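Local coordinates for GTPase-activating protein BEM3 (Saccharomyces cerevisiae S288C, PDB 6FSF) that activates the GTPase activity of CDC42, and less efficiently that of RHO1, and binds phosphatidylinositol 3-phosphate, the chain here being its tandem PX-PH piece, at residues L9-P13 with E14-T18; Q102-T105 with S106-V110. All coordinates share one frame; numbering follows the deposited sequence.

Interaction 1: residues L9-P13 with E14-T18; sequences LFVQP and EDFGT
A short 3-10 segment leading into strand 19-29, the first strand of the PX-domain sheet, folds Phe16 back over Pro13. The backbone bonds are of the three-residue kind: Asp15 N donates to Gln12 O at 2.9 Å and Phe16 N to Pro13 O at 3.3 Å. Both donors stand well above the plane of the carbonyl they reach. One face of the Phe16 ring covers Pro13 CA, which lies 3.7 Å from the ring centroid and 10° off its normal, a CH-pi contact; Pro13 O sits over the ring as well. The ring takes this place because its CG lies anti to the carbonyl carbon and beside the backbone N (chi1 -76°). From the preceding loop Val11 comes in across it, CG1 3.8 Å from Phe16 CD1. Phe16 also packs on Ile121 of helix 115-125, and Phe10 N is hydrogen-bonded to Ser126 OG, just past the end of that helix. The turn closes at Asp15 O, which accepts from two donors of one residue: Thr18 N, and Thr18 OG1 lying in the carbonyl plane at 2.9 Å.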
loop_
_atom_site.group_PDB
_atom_site.type_symbol
_atom_site.label_atom_id
_atom_site.label_comp_id
_atom_site.label_asym_id
_atom_site.label_seq_id
_atom_site.Cartn_x
_atom_site.Cartn_y
_atom_site.Cartn_z
ATOM N N LEU A 9 -18.510 -11.440 -12.015
ATOM C CA LEU A 9 -17.874 -11.710 -10.733
ATOM C C LEU A 9 -16.612 -12.537 -10.939
ATOM O O LEU A 9 -16.652 -13.592 -11.580
ATOM C CB LEU A 9 -18.832 -12.447 -9.793
ATOM C CG LEU A 9 -20.243 -11.878 -9.643
ATOM C CD1 LEU A 9 -21.063 -12.720 -8.676
ATOM C CD2 LEU A 9 -20.211 -10.425 -9.192
ATOM N N PHE A 10 -15.492 -12.054 -10.392
ATOM C CA PHE A 10 -14.251 -12.812 -10.482
ATOM C C PHE A 10 -14.236 -13.985 -9.511
ATOM O O PHE A 10 -13.659 -15.034 -9.822
ATOM C CB PHE A 10 -13.046 -11.907 -10.217
ATOM C CG PHE A 10 -12.798 -10.879 -11.294
ATOM C CD1 PHE A 10 -13.569 -10.853 -12.444
ATOM C CD2 PHE A 10 -11.783 -9.943 -11.153
ATOM C CE1 PHE A 10 -13.340 -9.909 -13.429
ATOM C CE2 PHE A 10 -11.549 -9.000 -12.134
ATOM C CZ PHE A 10 -12.329 -8.981 -13.273
ATOM N N VAL A 11 -14.859 -13.825 -8.344
ATOM C CA VAL A 11 -14.928 -14.869 -7.326
ATOM C C VAL A 11 -16.359 -14.921 -6.808
ATOM O O VAL A 11 -16.892 -13.905 -6.350
ATOM C CB VAL A 11 -13.947 -14.621 -6.165
ATOM C CG1 VAL A 11 -14.134 -15.672 -5.081
ATOM C CG2 VAL A 11 -12.507 -14.617 -6.664
ATOM N N GLN A 12 -16.980 -16.095 -6.885
ATOM C CA GLN A 12 -18.335 -16.251 -6.377
ATOM C C GLN A 12 -18.343 -16.086 -4.858
ATOM O O GLN A 12 -17.374 -16.457 -4.187
ATOM C CB GLN A 12 -18.898 -17.620 -6.760
ATOM C CG GLN A 12 -19.033 -17.835 -8.260
ATOM C CD GLN A 12 -20.069 -16.926 -8.889
ATOM O OE1 GLN A 12 -21.198 -16.827 -8.410
ATOM N NE2 GLN A 12 -19.687 -16.254 -9.969
ATOM N N PRO A 13 -19.414 -15.522 -4.288
ATOM C CA PRO A 13 -19.439 -15.317 -2.828
ATOM C C PRO A 13 -19.254 -16.594 -2.028
ATOM O O PRO A 13 -18.613 -16.568 -0.969
ATOM C CB PRO A 13 -20.821 -14.693 -2.594
ATOM C CG PRO A 13 -21.161 -14.034 -3.890
ATOM C CD PRO A 13 -20.582 -14.922 -4.954
ATOM N N GLU A 14 -19.793 -17.718 -2.506
ATOM C CA GLU A 14 -19.640 -18.988 -1.806
ATOM C C GLU A 14 -18.201 -19.487 -1.795
ATOM O O GLU A 14 -17.902 -20.442 -1.070
ATOM C CB GLU A 14 -20.542 -20.055 -2.436
ATOM C CG GLU A 14 -22.031 -19.743 -2.386
ATOM C CD GLU A 14 -22.479 -18.824 -3.508
ATOM O OE1 GLU A 14 -21.791 -18.772 -4.549
ATOM O OE2 GLU A 14 -23.519 -18.151 -3.346
ATOM N N ASP A 15 -17.312 -18.875 -2.577
ATOM C CA ASP A 15 -15.922 -19.301 -2.676
ATOM C C ASP A 15 -14.954 -18.313 -2.038
ATOM O O ASP A 15 -13.749 -18.385 -2.304
ATOM C CB ASP A 15 -15.541 -19.526 -4.141
ATOM C CG ASP A 15 -16.327 -20.650 -4.784
ATOM O OD1 ASP A 15 -16.738 -21.580 -4.060
ATOM O OD2 ASP A 15 -16.531 -20.604 -6.015
ATOM N N PHE A 16 -15.446 -17.392 -1.206
ATOM C CA PHE A 16 -14.562 -16.442 -0.538
ATOM C C PHE A 16 -13.561 -17.129 0.380
ATOM O O PHE A 16 -12.510 -16.550 0.680
ATOM C CB PHE A 16 -15.375 -15.429 0.265
ATOM C CG PHE A 16 -16.027 -14.372 -0.572
ATOM C CD1 PHE A 16 -15.643 -14.169 -1.888
ATOM C CD2 PHE A 16 -17.023 -13.569 -0.038
ATOM C CE1 PHE A 16 -16.243 -13.191 -2.656
ATOM C CE2 PHE A 16 -17.626 -12.591 -0.802
ATOM C CZ PHE A 16 -17.236 -12.400 -2.111
ATOM N N GLY A 17 -13.860 -18.346 0.836
ATOM C CA GLY A 17 -12.956 -19.040 1.733
ATOM C C GLY A 17 -11.717 -19.593 1.062
ATOM O O GLY A 17 -10.769 -19.972 1.757
ATOM N N THR A 18 -11.698 -19.642 -0.268
ATOM C CA THR A 18 -10.584 -20.217 -1.009
ATOM C C THR A 18 -9.552 -19.181 -1.438
ATOM O O THR A 18 -8.649 -19.514 -2.214
ATOM C CB THR A 18 -11.095 -20.959 -2.246
ATOM O OG1 THR A 18 -11.519 -20.009 -3.235
ATOM C CG2 THR A 18 -12.267 -21.857 -1.883
#

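Interaction 2: residues Q102-T105 with S106-V110; sequences QYYT and SIFSV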
loop_
_atom_site.group_PDB
_atom_site.type_symbol
_atom_site.label_atom_id
_atom_site.label_comp_id
_atom_site.label_asym_id
_atom_site.label_seq_id
_atom_site.Cartn_x
_atom_site.Cartn_y
_atom_site.Cartn_z
ATOM N N GLN A 102 -5.578 -6.704 8.233
ATOM C CA GLN A 102 -6.431 -7.379 9.208
ATOM C C GLN A 102 -7.900 -7.251 8.836
ATOM O O GLN A 102 -8.680 -8.193 9.017
ATOM C CB GLN A 102 -6.190 -6.802 10.601
ATOM C CG GLN A 102 -4.812 -7.084 11.149
ATOM C CD GLN A 102 -4.495 -8.562 11.146
ATOM O OE1 GLN A 102 -3.633 -9.020 10.398
ATOM N NE2 GLN A 102 -5.192 -9.318 11.985
ATOM N N TYR A 103 -8.295 -6.085 8.324
ATOM C CA TYR A 103 -9.694 -5.834 7.998
ATOM C C TYR A 103 -10.187 -6.780 6.911
ATOM O O TYR A 103 -11.200 -7.471 7.079
ATOM C CB TYR A 103 -9.865 -4.376 7.568
ATOM C CG TYR A 103 -11.257 -4.013 7.100
ATOM C CD1 TYR A 103 -12.229 -3.612 8.006
ATOM C CD2 TYR A 103 -11.593 -4.049 5.752
ATOM C CE1 TYR A 103 -13.500 -3.268 7.584
ATOM C CE2 TYR A 103 -12.861 -3.709 5.320
ATOM C CZ TYR A 103 -13.810 -3.317 6.242
ATOM O OH TYR A 103 -15.073 -2.974 5.819
ATOM N N TYR A 104 -9.480 -6.823 5.781
ATOM C CA TYR A 104 -9.984 -7.588 4.645
ATOM C C TYR A 104 -9.746 -9.081 4.806
ATOM O O TYR A 104 -10.450 -9.888 4.190
ATOM C CB TYR A 104 -9.364 -7.076 3.351
ATOM C CG TYR A 104 -10.056 -5.845 2.813
ATOM C CD1 TYR A 104 -11.397 -5.885 2.459
ATOM C CD2 TYR A 104 -9.371 -4.648 2.654
ATOM C CE1 TYR A 104 -12.039 -4.768 1.968
ATOM C CE2 TYR A 104 -10.003 -3.524 2.168
ATOM C CZ TYR A 104 -11.340 -3.588 1.824
ATOM O OH TYR A 104 -11.978 -2.468 1.333
ATOM N N THR A 105 -8.764 -9.474 5.617
ATOM C CA THR A 105 -8.632 -10.884 5.968
ATOM C C THR A 105 -9.859 -11.362 6.732
ATOM O O THR A 105 -10.351 -12.473 6.503
ATOM C CB THR A 105 -7.358 -11.115 6.789
ATOM O OG1 THR A 105 -6.207 -10.838 5.978
ATOM C CG2 THR A 105 -7.282 -12.551 7.283
ATOM N N SER A 106 -10.377 -10.525 7.631
ATOM C CA SER A 106 -11.564 -10.899 8.390
ATOM C C SER A 106 -12.799 -10.948 7.497
ATOM O O SER A 106 -13.653 -11.829 7.659
ATOM C CB SER A 106 -11.768 -9.923 9.551
ATOM O OG SER A 106 -10.643 -9.910 10.414
ATOM N N ILE A 107 -12.900 -10.021 6.540
ATOM C CA ILE A 107 -14.078 -9.944 5.679
ATOM C C ILE A 107 -14.266 -11.251 4.915
ATOM O O ILE A 107 -15.332 -11.875 4.968
ATOM C CB ILE A 107 -13.963 -8.742 4.724
ATOM C CG1 ILE A 107 -14.087 -7.436 5.503
ATOM C CG2 ILE A 107 -15.018 -8.816 3.633
ATOM C CD1 ILE A 107 -15.395 -7.293 6.255
ATOM N N PHE A 108 -13.228 -11.689 4.205
ATOM C CA PHE A 108 -13.293 -12.908 3.411
ATOM C C PHE A 108 -13.143 -14.175 4.249
ATOM O O PHE A 108 -13.014 -15.263 3.677
ATOM C CB PHE A 108 -12.229 -12.869 2.311
ATOM C CG PHE A 108 -12.481 -11.819 1.264
ATOM C CD1 PHE A 108 -11.841 -10.592 1.324
ATOM C CD2 PHE A 108 -13.377 -12.052 0.234
ATOM C CE1 PHE A 108 -12.081 -9.617 0.364
ATOM C CE2 PHE A 108 -13.622 -11.084 -0.728
ATOM C CZ PHE A 108 -12.975 -9.864 -0.665
ATOM N N SER A 109 -13.162 -14.056 5.575
ATOM C CA SER A 109 -13.168 -15.212 6.460
ATOM C C SER A 109 -14.526 -15.472 7.092
ATOM O O SER A 109 -14.704 -16.513 7.735
ATOM C CB SER A 109 -12.119 -15.046 7.569
ATOM O OG SER A 109 -10.814 -15.006 7.022
ATOM N N VAL A 110 -15.475 -14.556 6.935
ATOM C CA VAL A 110 -16.829 -14.788 7.445
ATOM C C VAL A 110 -17.448 -15.968 6.707
ATOM O O VAL A 110 -17.385 -16.018 5.462
ATOM C CB VAL A 110 -17.685 -13.520 7.287
ATOM C CG1 VAL A 110 -19.121 -13.796 7.697
ATOM C CG2 VAL A 110 -17.100 -12.383 8.110
#
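Ile107 lies over one face of the Tyr103 ring in the last turn of helix 90-107, a helix of the PX domain. Its CG1 makes a CH-pi contact 4.2 Å from the ring centroid, 22° off the normal and displaced toward the rim, with Tyr103 CE2 as the nearest ring atom. Tyr103 CG is anti to the backbone N (chi1 176°), which brings a face of the ring to Ile107 CG1, one helical turn on. The same CG1 also meets Tyr104 CD1, and Tyr104 CD1 lies 4.3 Å from Phe108 CE1, so apolar contacts continue to the residue where the chain leaves helical geometry.

Backbone carbonyls of this last turn are gripped by serines. Ser106 N and Ser106 OG reach Gln102 O from opposite faces of its plane, at 3.2 and 3.0 Å. With an alanine here the hydroxyl is gone, and Gln102 O is likely to be held less firmly, gripped from one face of its plane by the Ser106 N-H alone of the two. Ile107 N bonds to Tyr103 O in the carbonyl plane, while the bond from Phe108 N to Tyr104 O is weak. Overlapping this end, a type I turn runs from Ile107 to Val110. Within it the chain is tied back by a short bond, Ser109 OG to Thr105 O at 2.6 Å, the donor tilted 25° from the carbonyl plane.

Farther out, Phe108 packs on Ile121 and Ile125 of helix 115-125 and on Ile19 and Ile21 of strand 19-29. On another flank Met67 of helix 57-70 touches both Tyr103 and Ile107, which places the Tyr103 end of the contact against that helix, where Tyr103 OH is hydrogen-bonded to Asp64 OD1.

In the fold
Interaction 1 precedes strand 19-29 and interaction 2 ends helix 90-107, so they follow in series along the chain, yet their centres lie only 13 Å apart, on the same side of the chain's centre. They meet directly where the rings of Phe16 and Phe108 pack edge-to-face, with Phe16 CG 3.6 Å from Phe108 CD2. Both aromatics also rest on Ile121 of helix 115-125, and strand 19-29, which continues directly from interaction 1, also lies against the side chains of interaction 2. The N-terminal turn and the helix end thus meet through their aromatic side chains, with strand 19-29 and helix 115-125 as shared neighbours in the PX domain.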